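Local coordinates for protein Non-sulfated chondroitin lyase E66 (Autographa californica nucleopolyhedrovirus, PDB 3VSN) that acts as a chondroitin lyase that cleaves non-sulfated chondroitin and, as a component of the polyhedra envelope, is essential for oral infectivity of the virus, at residues 60-65 with 109-114; 147-152 with 195-200; 307-310 with 314-317; 380-385 with 478-483; 442-447 with 453-458. All coordinates share one frame; numbering follows the deposited sequence.

Contact 1: 60-65 with 109-114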
# COMPACT_ATOMS: atom_id res chain seq x y z
N TRP A 60 29.51 14.36 17.12
CA TRP A 60 30.62 14.07 16.21
C TRP A 60 31.83 13.54 16.93
O TRP A 60 32.13 13.94 18.05
CB TRP A 60 30.99 15.32 15.41
CG TRP A 60 29.85 15.85 14.58
CD1 TRP A 60 28.84 16.72 14.98
CD2 TRP A 60 29.55 15.55 13.17
NE1 TRP A 60 27.97 16.98 13.95
CE2 TRP A 60 28.34 16.31 12.84
CE3 TRP A 60 30.14 14.76 12.19
CZ2 TRP A 60 27.76 16.26 11.58
CZ3 TRP A 60 29.55 14.72 10.92
CH2 TRP A 60 28.39 15.46 10.62
N ASN A 61 32.54 12.64 16.26
CA ASN A 61 33.68 11.93 16.82
C ASN A 61 34.76 11.79 15.74
O ASN A 61 34.49 11.27 14.66
CB ASN A 61 33.21 10.57 17.34
CG ASN A 61 34.33 9.73 17.92
OD1 ASN A 61 35.24 9.30 17.21
ND2 ASN A 61 34.25 9.45 19.21
N ASP A 62 35.98 12.25 16.03
CA ASP A 62 37.07 12.25 15.03
C ASP A 62 37.56 10.86 14.61
O ASP A 62 38.29 10.73 13.62
CB ASP A 62 38.26 13.12 15.48
CG ASP A 62 38.37 14.42 14.69
OD1 ASP A 62 37.55 14.66 13.77
OD2 ASP A 62 39.29 15.21 14.98
N ASN A 63 37.17 9.83 15.36
CA ASN A 63 37.57 8.46 15.05
C ASN A 63 36.50 7.68 14.27
O ASN A 63 36.79 7.06 13.25
CB ASN A 63 37.94 7.70 16.33
CG ASN A 63 39.17 8.27 17.01
OD1 ASN A 63 39.12 8.64 18.18
ND2 ASN A 63 40.28 8.36 16.28
N THR A 64 35.26 7.74 14.76
CA THR A 64 34.17 6.92 14.23
C THR A 64 33.09 7.75 13.52
O THR A 64 31.99 7.26 13.28
CB THR A 64 33.53 6.07 15.34
OG1 THR A 64 33.04 6.92 16.39
CG2 THR A 64 34.53 5.07 15.92
N VAL A 65 33.43 9.00 13.19
CA VAL A 65 32.50 9.99 12.61
C VAL A 65 31.46 10.46 13.63
O VAL A 65 31.31 11.67 13.85
CB VAL A 65 31.83 9.54 11.29
CG1 VAL A 65 31.08 10.70 10.64
CG2 VAL A 65 32.86 8.99 10.31
N LEU A 109 30.84 17.76 7.95
CA LEU A 109 30.47 16.96 6.78
C LEU A 109 31.69 16.58 5.92
O LEU A 109 31.88 15.40 5.62
CB LEU A 109 29.39 17.66 5.94
CG LEU A 109 27.99 17.75 6.56
CD1 LEU A 109 27.07 18.60 5.69
CD2 LEU A 109 27.38 16.37 6.80
N ILE A 110 32.51 17.57 5.55
CA ILE A 110 33.71 17.27 4.76
C ILE A 110 34.70 16.40 5.55
O ILE A 110 35.31 15.49 4.99
CB ILE A 110 34.37 18.55 4.16
CG1 ILE A 110 35.41 18.17 3.10
CG2 ILE A 110 34.98 19.43 5.23
CD1 ILE A 110 34.84 17.53 1.85
N ASN A 111 34.83 16.66 6.85
CA ASN A 111 35.66 15.85 7.74
C ASN A 111 35.17 14.40 7.80
O ASN A 111 35.98 13.47 7.76
CB ASN A 111 35.70 16.46 9.15
CG ASN A 111 36.65 15.72 10.08
OD1 ASN A 111 37.80 15.45 9.74
ND2 ASN A 111 36.17 15.39 11.28
N GLY A 112 33.86 14.23 7.88
CA GLY A 112 33.24 12.90 7.84
C GLY A 112 33.56 12.14 6.57
O GLY A 112 33.84 10.94 6.61
N LEU A 113 33.52 12.85 5.44
CA LEU A 113 33.85 12.25 4.14
C LEU A 113 35.32 11.85 4.06
O LEU A 113 35.65 10.76 3.58
CB LEU A 113 33.48 13.19 2.99
CG LEU A 113 33.49 12.63 1.56
CD1 LEU A 113 32.54 11.44 1.42
CD2 LEU A 113 33.15 13.71 0.56
N ARG A 114 36.20 12.73 4.54
CA ARG A 114 37.64 12.45 4.64
C ARG A 114 37.92 11.20 5.46
O ARG A 114 38.74 10.37 5.06
CB ARG A 114 38.39 13.63 5.26
CG ARG A 114 38.52 14.85 4.38
CD ARG A 114 39.11 16.01 5.17
NE ARG A 114 39.07 17.26 4.41
CZ ARG A 114 39.08 18.47 4.96
NH1 ARG A 114 39.13 18.61 6.28
NH2 ARG A 114 39.05 19.55 4.19

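Contact 2: 147-152 with 195-200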
# COMPACT_ATOMS: atom_id res chain seq x y z
N VAL A 147 26.21 9.17 0.07
CA VAL A 147 26.91 10.08 0.99
C VAL A 147 27.80 11.05 0.22
O VAL A 147 27.74 12.26 0.42
CB VAL A 147 27.74 9.31 2.04
CG1 VAL A 147 28.55 10.27 2.91
CG2 VAL A 147 26.84 8.46 2.92
N PHE A 148 28.62 10.50 -0.68
CA PHE A 148 29.49 11.30 -1.55
C PHE A 148 28.68 12.36 -2.30
O PHE A 148 29.04 13.54 -2.30
CB PHE A 148 30.24 10.41 -2.54
CG PHE A 148 31.45 9.73 -1.96
CD1 PHE A 148 32.71 10.32 -2.08
CD2 PHE A 148 31.34 8.51 -1.32
CE1 PHE A 148 33.83 9.70 -1.55
CE2 PHE A 148 32.46 7.88 -0.79
CZ PHE A 148 33.71 8.48 -0.91
N MET A 149 27.57 11.92 -2.90
CA MET A 149 26.72 12.81 -3.68
C MET A 149 26.09 13.92 -2.83
O MET A 149 26.18 15.09 -3.19
CB MET A 149 25.64 12.00 -4.41
CG MET A 149 24.74 12.85 -5.29
SD MET A 149 23.54 11.84 -6.18
CE MET A 149 22.77 13.09 -7.19
N ASN A 150 25.47 13.54 -1.72
CA ASN A 150 24.81 14.51 -0.84
C ASN A 150 25.76 15.56 -0.27
O ASN A 150 25.46 16.76 -0.30
CB ASN A 150 24.04 13.81 0.28
CG ASN A 150 22.71 13.24 -0.18
OD1 ASN A 150 22.64 12.16 -0.76
ND2 ASN A 150 21.63 13.97 0.09
N ILE A 151 26.91 15.11 0.23
CA ILE A 151 27.91 16.02 0.82
C ILE A 151 28.46 16.99 -0.24
O ILE A 151 28.45 18.20 -0.03
CB ILE A 151 29.05 15.25 1.54
CG1 ILE A 151 28.49 14.56 2.79
CG2 ILE A 151 30.17 16.20 1.95
CD1 ILE A 151 29.49 13.73 3.58
N THR A 152 28.90 16.45 -1.37
CA THR A 152 29.45 17.26 -2.46
C THR A 152 28.48 18.36 -2.93
O THR A 152 28.87 19.52 -3.07
CB THR A 152 29.89 16.39 -3.66
OG1 THR A 152 30.88 15.45 -3.22
CG2 THR A 152 30.48 17.24 -4.78
N MET A 195 21.98 2.93 -7.33
CA MET A 195 23.35 3.16 -7.83
C MET A 195 23.45 4.17 -8.98
O MET A 195 24.40 4.95 -9.04
CB MET A 195 23.96 1.84 -8.29
CG MET A 195 24.20 0.84 -7.17
SD MET A 195 24.28 -0.85 -7.80
CE MET A 195 25.85 -0.86 -8.65
N GLY A 196 22.48 4.14 -9.89
CA GLY A 196 22.53 4.99 -11.08
C GLY A 196 22.52 6.48 -10.80
O GLY A 196 23.06 7.25 -11.59
N VAL A 197 21.91 6.88 -9.69
CA VAL A 197 21.78 8.30 -9.34
C VAL A 197 23.14 8.95 -8.99
O VAL A 197 23.53 9.93 -9.63
CB VAL A 197 20.72 8.55 -8.25
CG1 VAL A 197 20.67 10.02 -7.86
CG2 VAL A 197 19.34 8.08 -8.71
N PRO A 198 23.86 8.42 -7.97
CA PRO A 198 25.19 8.98 -7.72
C PRO A 198 26.20 8.67 -8.82
O PRO A 198 27.12 9.47 -9.04
CB PRO A 198 25.61 8.31 -6.40
CG PRO A 198 24.77 7.09 -6.29
CD PRO A 198 23.46 7.46 -6.92
N TYR A 199 26.05 7.54 -9.51
CA TYR A 199 26.93 7.26 -10.65
C TYR A 199 26.82 8.33 -11.73
O TYR A 199 27.84 8.85 -12.19
CB TYR A 199 26.72 5.87 -11.26
CG TYR A 199 27.55 5.68 -12.52
CD1 TYR A 199 28.91 5.39 -12.44
CD2 TYR A 199 26.98 5.85 -13.78
CE1 TYR A 199 29.68 5.24 -13.58
CE2 TYR A 199 27.74 5.70 -14.93
CZ TYR A 199 29.08 5.39 -14.82
OH TYR A 199 29.84 5.24 -15.96
N THR A 200 25.59 8.64 -12.14
CA THR A 200 25.36 9.67 -13.16
C THR A 200 25.98 11.00 -12.73
O THR A 200 26.64 11.67 -13.54
CB THR A 200 23.86 9.85 -13.46
OG1 THR A 200 23.34 8.64 -14.01
CG2 THR A 200 23.63 10.98 -14.46

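Contact 3: 307-310 with 314-317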
# COMPACT_ATOMS: atom_id res chain seq x y z
N ASN A 307 5.88 5.43 6.08
CA ASN A 307 6.25 6.80 6.43
C ASN A 307 6.72 7.65 5.23
O ASN A 307 7.10 8.81 5.41
CB ASN A 307 7.25 6.85 7.60
CG ASN A 307 8.59 6.20 7.28
OD1 ASN A 307 8.90 5.91 6.12
ND2 ASN A 307 9.39 5.98 8.31
N VAL A 308 6.66 7.08 4.03
CA VAL A 308 7.02 7.83 2.80
C VAL A 308 5.92 7.93 1.73
O VAL A 308 5.87 8.91 0.99
CB VAL A 308 8.33 7.32 2.14
CG1 VAL A 308 9.54 7.64 3.02
CG2 VAL A 308 8.27 5.83 1.82
N ILE A 309 5.04 6.93 1.65
CA ILE A 309 4.05 6.87 0.56
C ILE A 309 3.19 8.14 0.46
O ILE A 309 2.78 8.53 -0.63
CB ILE A 309 3.18 5.59 0.61
CG1 ILE A 309 2.60 5.27 -0.77
CG2 ILE A 309 2.08 5.73 1.67
CD1 ILE A 309 2.05 3.87 -0.93
N GLY A 310 2.93 8.78 1.60
CA GLY A 310 2.13 10.00 1.64
C GLY A 310 2.80 11.17 0.92
O GLY A 310 2.14 12.13 0.54
N THR A 314 0.63 14.07 -4.92
CA THR A 314 -0.52 14.80 -4.38
C THR A 314 -1.75 13.95 -4.69
O THR A 314 -2.04 13.67 -5.86
CB THR A 314 -0.66 16.20 -5.00
OG1 THR A 314 0.48 16.99 -4.67
CG2 THR A 314 -1.92 16.90 -4.48
N TYR A 315 -2.46 13.54 -3.64
CA TYR A 315 -3.58 12.62 -3.77
C TYR A 315 -4.89 13.35 -4.04
O TYR A 315 -5.22 14.30 -3.33
CB TYR A 315 -3.74 11.81 -2.49
CG TYR A 315 -2.66 10.79 -2.21
CD1 TYR A 315 -1.45 11.16 -1.60
CD2 TYR A 315 -2.86 9.44 -2.52
CE1 TYR A 315 -0.47 10.21 -1.33
CE2 TYR A 315 -1.88 8.49 -2.25
CZ TYR A 315 -0.69 8.88 -1.66
OH TYR A 315 0.27 7.94 -1.38
N PRO A 316 -5.66 12.90 -5.05
CA PRO A 316 -7.00 13.46 -5.27
C PRO A 316 -8.02 12.86 -4.31
O PRO A 316 -7.81 11.76 -3.79
CB PRO A 316 -7.31 13.05 -6.71
CG PRO A 316 -6.58 11.77 -6.90
CD PRO A 316 -5.32 11.88 -6.06
N LEU A 317 -9.11 13.58 -4.07
CA LEU A 317 -10.26 13.04 -3.36
C LEU A 317 -11.06 12.27 -4.40
O LEU A 317 -11.63 12.86 -5.31
CB LEU A 317 -11.11 14.16 -2.75
CG LEU A 317 -10.41 15.17 -1.82
CD1 LEU A 317 -11.24 16.45 -1.71
CD2 LEU A 317 -10.13 14.58 -0.45

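Contact 4: 380-385 with 478-483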
# COMPACT_ATOMS: atom_id res chain seq x y z
N ALA A 380 2.28 -8.25 16.70
CA ALA A 380 2.05 -9.70 16.72
C ALA A 380 0.77 -10.12 17.45
O ALA A 380 0.17 -11.14 17.12
CB ALA A 380 3.25 -10.43 17.29
N ASN A 381 0.35 -9.32 18.43
CA ASN A 381 -0.83 -9.63 19.25
C ASN A 381 -2.13 -9.02 18.75
O ASN A 381 -3.21 -9.36 19.24
CB ASN A 381 -0.59 -9.18 20.70
CG ASN A 381 0.61 -9.87 21.34
OD1 ASN A 381 0.78 -11.08 21.20
ND2 ASN A 381 1.43 -9.10 22.04
N THR A 382 -2.04 -8.11 17.78
CA THR A 382 -3.22 -7.41 17.28
C THR A 382 -3.48 -7.63 15.78
O THR A 382 -4.56 -7.30 15.29
CB THR A 382 -3.15 -5.88 17.56
OG1 THR A 382 -2.08 -5.30 16.81
CG2 THR A 382 -2.95 -5.60 19.05
N VAL A 383 -2.50 -8.19 15.08
CA VAL A 383 -2.55 -8.32 13.61
C VAL A 383 -3.64 -9.30 13.13
O VAL A 383 -4.01 -9.29 11.96
CB VAL A 383 -1.15 -8.65 13.02
CG1 VAL A 383 -0.78 -10.11 13.25
CG2 VAL A 383 -1.08 -8.31 11.53
N SER A 384 -4.15 -10.12 14.05
CA SER A 384 -5.21 -11.08 13.74
C SER A 384 -6.59 -10.45 13.76
O SER A 384 -7.58 -11.10 13.42
CB SER A 384 -5.18 -12.23 14.76
OG SER A 384 -4.01 -13.01 14.61
N PHE A 385 -6.67 -9.18 14.15
CA PHE A 385 -7.94 -8.53 14.44
C PHE A 385 -8.10 -7.22 13.69
O PHE A 385 -7.22 -6.35 13.73
CB PHE A 385 -8.09 -8.32 15.95
CG PHE A 385 -7.76 -9.54 16.76
CD1 PHE A 385 -8.70 -10.56 16.93
CD2 PHE A 385 -6.50 -9.69 17.34
CE1 PHE A 385 -8.39 -11.69 17.66
CE2 PHE A 385 -6.19 -10.83 18.08
CZ PHE A 385 -7.14 -11.82 18.24
N SER A 478 -12.50 -3.28 16.41
CA SER A 478 -11.39 -3.82 17.19
C SER A 478 -10.54 -2.69 17.74
O SER A 478 -10.43 -1.63 17.12
CB SER A 478 -10.53 -4.75 16.33
OG SER A 478 -10.06 -4.07 15.18
N ARG A 479 -9.95 -2.90 18.91
CA ARG A 479 -9.01 -1.93 19.46
C ARG A 479 -7.84 -2.59 20.18
O ARG A 479 -8.00 -3.60 20.87
CB ARG A 479 -9.71 -0.91 20.38
CG ARG A 479 -9.98 -1.37 21.80
CD ARG A 479 -10.58 -0.26 22.65
NE ARG A 479 -10.93 -0.74 23.99
CZ ARG A 479 -10.17 -0.61 25.07
NH1 ARG A 479 -9.00 0.01 24.99
NH2 ARG A 479 -10.58 -1.09 26.24
N ASP A 480 -6.66 -2.00 19.98
CA ASP A 480 -5.45 -2.33 20.72
C ASP A 480 -5.60 -1.64 22.08
O ASP A 480 -5.59 -0.40 22.15
CB ASP A 480 -4.24 -1.78 19.95
CG ASP A 480 -2.91 -2.05 20.63
OD1 ASP A 480 -2.85 -2.14 21.88
OD2 ASP A 480 -1.89 -2.13 19.91
N THR A 481 -5.76 -2.43 23.14
CA THR A 481 -6.06 -1.90 24.47
C THR A 481 -4.88 -1.16 25.13
O THR A 481 -5.05 -0.52 26.16
CB THR A 481 -6.55 -3.00 25.45
OG1 THR A 481 -5.53 -3.99 25.59
CG2 THR A 481 -7.83 -3.65 24.95
N SER A 482 -3.69 -1.26 24.53
CA SER A 482 -2.52 -0.54 25.05
C SER A 482 -2.56 0.93 24.64
O SER A 482 -1.86 1.76 25.23
CB SER A 482 -1.21 -1.20 24.61
OG SER A 482 -0.91 -0.90 23.25
N VAL A 483 -3.38 1.25 23.64
CA VAL A 483 -3.53 2.62 23.18
C VAL A 483 -4.55 3.33 24.05
O VAL A 483 -5.68 2.87 24.21
CB VAL A 483 -3.96 2.68 21.69
CG1 VAL A 483 -4.09 4.12 21.21
CG2 VAL A 483 -2.97 1.91 20.82
O HOH W 1 -2.09 -2.70 17.27

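Contact 5: 442-447 with 453-458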
# COMPACT_ATOMS: atom_id res chain seq x y z
N PHE A 442 -16.82 -17.28 1.48
CA PHE A 442 -17.85 -16.28 1.71
C PHE A 442 -18.23 -15.53 0.44
O PHE A 442 -17.49 -15.54 -0.55
CB PHE A 442 -17.45 -15.28 2.82
CG PHE A 442 -16.12 -14.59 2.59
CD1 PHE A 442 -15.98 -13.62 1.59
CD2 PHE A 442 -15.03 -14.87 3.40
CE1 PHE A 442 -14.76 -12.98 1.39
CE2 PHE A 442 -13.81 -14.22 3.21
CZ PHE A 442 -13.68 -13.28 2.21
N LYS A 443 -19.40 -14.91 0.48
CA LYS A 443 -19.73 -13.83 -0.44
C LYS A 443 -19.64 -12.54 0.37
O LYS A 443 -20.22 -12.45 1.45
CB LYS A 443 -21.12 -14.02 -1.03
CG LYS A 443 -21.27 -15.21 -1.97
CD LYS A 443 -21.15 -14.80 -3.43
CE LYS A 443 -21.15 -16.00 -4.38
NZ LYS A 443 -22.44 -16.74 -4.45
N SER A 444 -18.90 -11.56 -0.14
CA SER A 444 -18.64 -10.33 0.59
C SER A 444 -19.11 -9.13 -0.22
O SER A 444 -18.71 -8.98 -1.38
CB SER A 444 -17.15 -10.21 0.93
OG SER A 444 -16.85 -8.95 1.51
N CYS A 445 -19.94 -8.29 0.40
CA CYS A 445 -20.47 -7.09 -0.24
C CYS A 445 -20.01 -5.88 0.56
O CYS A 445 -20.37 -5.74 1.73
CB CYS A 445 -22.00 -7.12 -0.24
SG CYS A 445 -22.76 -8.57 -1.01
N THR A 446 -19.22 -5.00 -0.05
CA THR A 446 -18.79 -3.78 0.62
C THR A 446 -19.18 -2.56 -0.19
O THR A 446 -19.04 -2.55 -1.40
CB THR A 446 -17.26 -3.76 0.84
OG1 THR A 446 -16.81 -5.06 1.24
CG2 THR A 446 -16.87 -2.74 1.91
N LEU A 447 -19.69 -1.53 0.49
CA LEU A 447 -19.98 -0.26 -0.16
C LEU A 447 -19.35 0.90 0.61
O LEU A 447 -19.62 1.07 1.80
CB LEU A 447 -21.50 -0.05 -0.31
CG LEU A 447 -21.97 1.28 -0.91
CD1 LEU A 447 -21.65 1.37 -2.39
CD2 LEU A 447 -23.46 1.46 -0.67
N MET A 453 -19.25 3.04 5.45
CA MET A 453 -18.98 1.79 4.77
C MET A 453 -19.98 0.75 5.23
O MET A 453 -20.13 0.53 6.43
CB MET A 453 -17.56 1.31 5.08
CG MET A 453 -17.15 0.03 4.37
SD MET A 453 -15.90 -0.92 5.26
CE MET A 453 -16.92 -1.65 6.54
N PHE A 454 -20.65 0.12 4.27
CA PHE A 454 -21.56 -0.99 4.52
C PHE A 454 -20.82 -2.30 4.22
O PHE A 454 -20.10 -2.38 3.23
CB PHE A 454 -22.79 -0.84 3.61
CG PHE A 454 -23.61 -2.09 3.46
CD1 PHE A 454 -23.37 -2.98 2.40
CD2 PHE A 454 -24.66 -2.36 4.33
CE1 PHE A 454 -24.15 -4.12 2.25
CE2 PHE A 454 -25.44 -3.49 4.18
CZ PHE A 454 -25.19 -4.38 3.14
N GLN A 455 -20.98 -3.29 5.09
CA GLN A 455 -20.39 -4.61 4.88
C GLN A 455 -21.40 -5.71 5.16
O GLN A 455 -21.98 -5.78 6.24
CB GLN A 455 -19.15 -4.81 5.77
CG GLN A 455 -18.55 -6.22 5.73
CD GLN A 455 -17.99 -6.61 4.36
OE1 GLN A 455 -17.46 -5.77 3.64
NE2 GLN A 455 -18.11 -7.89 4.01
N LEU A 456 -21.62 -6.57 4.16
CA LEU A 456 -22.43 -7.76 4.34
C LEU A 456 -21.63 -8.98 3.92
O LEU A 456 -21.12 -9.04 2.81
CB LEU A 456 -23.72 -7.68 3.50
CG LEU A 456 -24.54 -8.98 3.33
CD1 LEU A 456 -25.14 -9.45 4.66
CD2 LEU A 456 -25.64 -8.81 2.29
N TYR A 457 -21.49 -9.95 4.83
CA TYR A 457 -21.02 -11.27 4.45
C TYR A 457 -22.22 -12.19 4.47
O TYR A 457 -23.01 -12.15 5.42
CB TYR A 457 -20.02 -11.82 5.46
CG TYR A 457 -18.61 -11.28 5.44
CD1 TYR A 457 -17.72 -11.58 4.39
CD2 TYR A 457 -18.13 -10.52 6.51
CE1 TYR A 457 -16.41 -11.11 4.41
CE2 TYR A 457 -16.83 -10.05 6.53
CZ TYR A 457 -15.97 -10.35 5.48
OH TYR A 457 -14.67 -9.87 5.52
N TYR A 458 -22.38 -13.00 3.43
CA TYR A 458 -23.35 -14.09 3.47
C TYR A 458 -22.74 -15.35 2.88
O TYR A 458 -21.68 -15.30 2.25
CB TYR A 458 -24.66 -13.70 2.77
CG TYR A 458 -24.55 -13.50 1.27
CD1 TYR A 458 -24.25 -12.25 0.73
CD2 TYR A 458 -24.77 -14.56 0.39
CE1 TYR A 458 -24.17 -12.06 -0.64
CE2 TYR A 458 -24.68 -14.39 -0.98
CZ TYR A 458 -24.38 -13.14 -1.49
OH TYR A 458 -24.29 -12.96 -2.86

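Contact 1: 60-65 with 109-114
Asn111 leans out from helix 103-119 to Asp62, in the turn that follows strand 60-61, and its ND2 donates a hydrogen bond to Asp62 OD1 over 2.9 Å. The acceptor lies close to the amide plane and is met nearly along its C-O axis; the carboxylate and amide planes are 63° apart, and the two side chains cross at about a right angle. Asn111 keeps CG anti to its backbone N (chi1 -175°), which carries the amide off the helix toward the turn. Asp62 swings its carboxylate round with chi1 at -107°, away from a staggered value. Two short polar groups suit this edge of the contact, where Asp62 is exposed.

Apolar groups meet deeper in. The indole of Trp60 presents its edge to Leu109, with CH2 at 4.1 Å from Leu109 CD2 and the methyl near the ring plane. Leu109 starts off away from the turn, and its CD2 branch comes back to the ring. Gly112, having no side chain, lets Val65 CG1 come within 4.2 Å of its CA. The turn itself is shaped by Asn61. Its OD1 accepts from Asn63 N at 2.7 Å, which makes an Asx turn. From the opposite face of the amide plane Thr64 N reaches Asn61 OD1 at 2.9 Å, extending it to an Asx motif.

The paired strands 60-61 and 65-66 thus lie against helix 103-119, while Trp60 and Val65 also rest on Leu85 of helix 75-93, and Leu113, on another side of helix 103-119, packs on helix 138-154.

Contact 2: 147-152 with 195-200
Helices 138-154 and 189-205 come together with the CA atoms of Met149 and Pro198 5.8 Å apart, at a point where the second helix is kinked because the proline N has no hydrogen to give to the turn before. Met149 does the reaching. Its CG is anti to the backbone N (chi1 -178°) and the rest of the chain runs on extended, which brings the sulfur and methyl over to the other helix. SD lies 3.6 Å from Pro198 CA and 4.1 Å from Pro198 CB, while CE stops 3.8 Å from Val197 CG1, the methionine and valine side chains crossing at about a right angle. A long, flexible residue suits the uneven surface of a kinked helix. Both helices belong to the alpha/alpha toroid, the helical domain of polysaccharide lyase family 8, and the kinked one also carries the catalytic Asn191, whose side chain is about 11 Å from that of Pro198. Phe34 and Phe38 of helix 29-48 pack on Met149 as well, and Tyr268 of helix 262-269 both touches it and hydrogen-bonds through OH to Val197 O. In each helix a threonine OG1 donates to the carbonyl four residues earlier, Thr152 to Phe148 and Thr200 to Gly196.

Contact 3: 307-310 with 314-317
Tyr315 and Ile309 close a short bend in the long connection that leads from helix 276-284 into strand 318-322, an outer strand of a four-stranded antiparallel sheet. Neither segment is a regular helix or strand, and the bend is held by a side-chain-to-backbone hydrogen bond spanning six residues: Tyr315 OH donates to Ile309 O over 2.7 Å. The hydroxyl does not come in along a lone pair; it sits well above the carbonyl plane, 60° out of it. Tyrosine suits the position because a long rigid ring can carry a donor to a carbonyl on a backbone that comes no nearer than 8.1 Å, between the CA atoms of Gly310 and Thr314.

Tyr315 has CG anti to its carbonyl carbon, beside the backbone N (chi1 -70°), and this sends the ring back toward the earlier segment. The ring meets that segment with its edge, since the carbonyl oxygens of Ile309 and Gly310 both lie near its plane. The Ile309 side chain lies beside the hydroxyl, crossing the tyrosine at about a right angle. Both residues also pack on Ile283 of helix 276-284, so the bend is folded against the helix from which the connection starts. The Ile309 side chain is about 12 Å from that of the proton donor Tyr254. Beside the hydroxyl, Ile309 CG1 comes within 3.6 Å of Tyr315 OH.

Contact 4: 380-385 with 478-483
Thr382 and Asp480 meet where two type I beta turns lie side by side at the end of strand 472-480, a member of a four-stranded antiparallel sheet. One turn runs from Thr382 to Phe385 in the loop ahead of strand 390-391; the other, Asp480 to Val483, carries the chain out of the sheet. No direct hydrogen bond joins them, but a water does: it accepts from Thr382 OG1 at 2.6 Å and donates to Asp480 OD2 at 2.7 Å. Threonine suits the spot by offering both a hydroxyl and a methyl. Its OG1 falls between the backbone N and the carbonyl carbon (chi1 66°), where it also takes a hydrogen bond from Asn379 N, while CG2 is left to pack against the carboxylate, 3.7 Å from Asp480 OD2.

At the other end of the contact, the side chains of Phe385 and Ser478 come nearest at their CB atoms, 4.3 Å apart. Ser478 OG lies 3.9 Å from Phe385 O, which is no hydrogen bond. The phenyl ring itself leads away, toward Val533 of strand 533-540 and Pro529 of strand 525-530, and Ser384 CB lies over one of its faces. The aspartate divides its work, OD2 holding the water. Asp480 OD1 accepts from Ser482 N at 2.9 Å, an Asx turn. From above the carboxylate plane, Ser482 OG also donates to Asp480 OD1, at 2.7 Å.

Contact 5: 442-447 with 453-458
Tyr458 lays its ring against Lys443 at the end of an antiparallel beta hairpin away from its turn, the more closely packed one, with Lys443 CB over the ring face in a CH-pi contact, 3.5 Å from the centroid. Across the sheet, the edge of Tyr457 points at the face of Phe442, a T-shaped pair with planes at 68°. On the Tyr457 face Gln455 binds two residues of the facing strand: NE2 donates to Ser444 OG at 3.0 Å, almost straight (172°), and OE1 accepts from Thr446 OG1 at 2.6 Å, in the carbonyl plane. Bending at chi2 (65°) brings the amide across to both, and also sets NE2 over the Tyr457 ring. A glutamine fits because one amide offers donor and acceptor.

Side-chain contact is sparser at the Leu447-Phe454 end, with CB to CB at 4.2 Å. All the touching residues are buried, so neither end faces solvent, and polar ends find partners: Lys443 NZ and Tyr458 OH both meet Glu574, and Arg366 NE bonds Ser444 OG. Strands 440-449 and 452-461 lie mid-sheet among seven strands, between strands 426-434 and 550-558, with strand 575-579 packed on Leu447, Phe454 and Leu456.

Along the chain, contacts 1, 2 and 3 come in order, and contact 5 lies in sequence between the two segments of contact 4. Contacts 1 and 2, centres 18 Å apart, share the helical toroid and touch directly through helices 103-119 and 138-154, which follow each other in the chain. Contact 3 stands between the two halves, its centre about 27 Å from those of contacts 2 and 5. Contact 4 sits at an end of strand 472-480 of a four-stranded sheet, and contact 5, its centre 23 Å away, within a seven-stranded one. Contacts 1 and 5 are 59 Å apart on opposite sides of the chain's centre, so the set spans the helical and beta-sheet parts of the lyase.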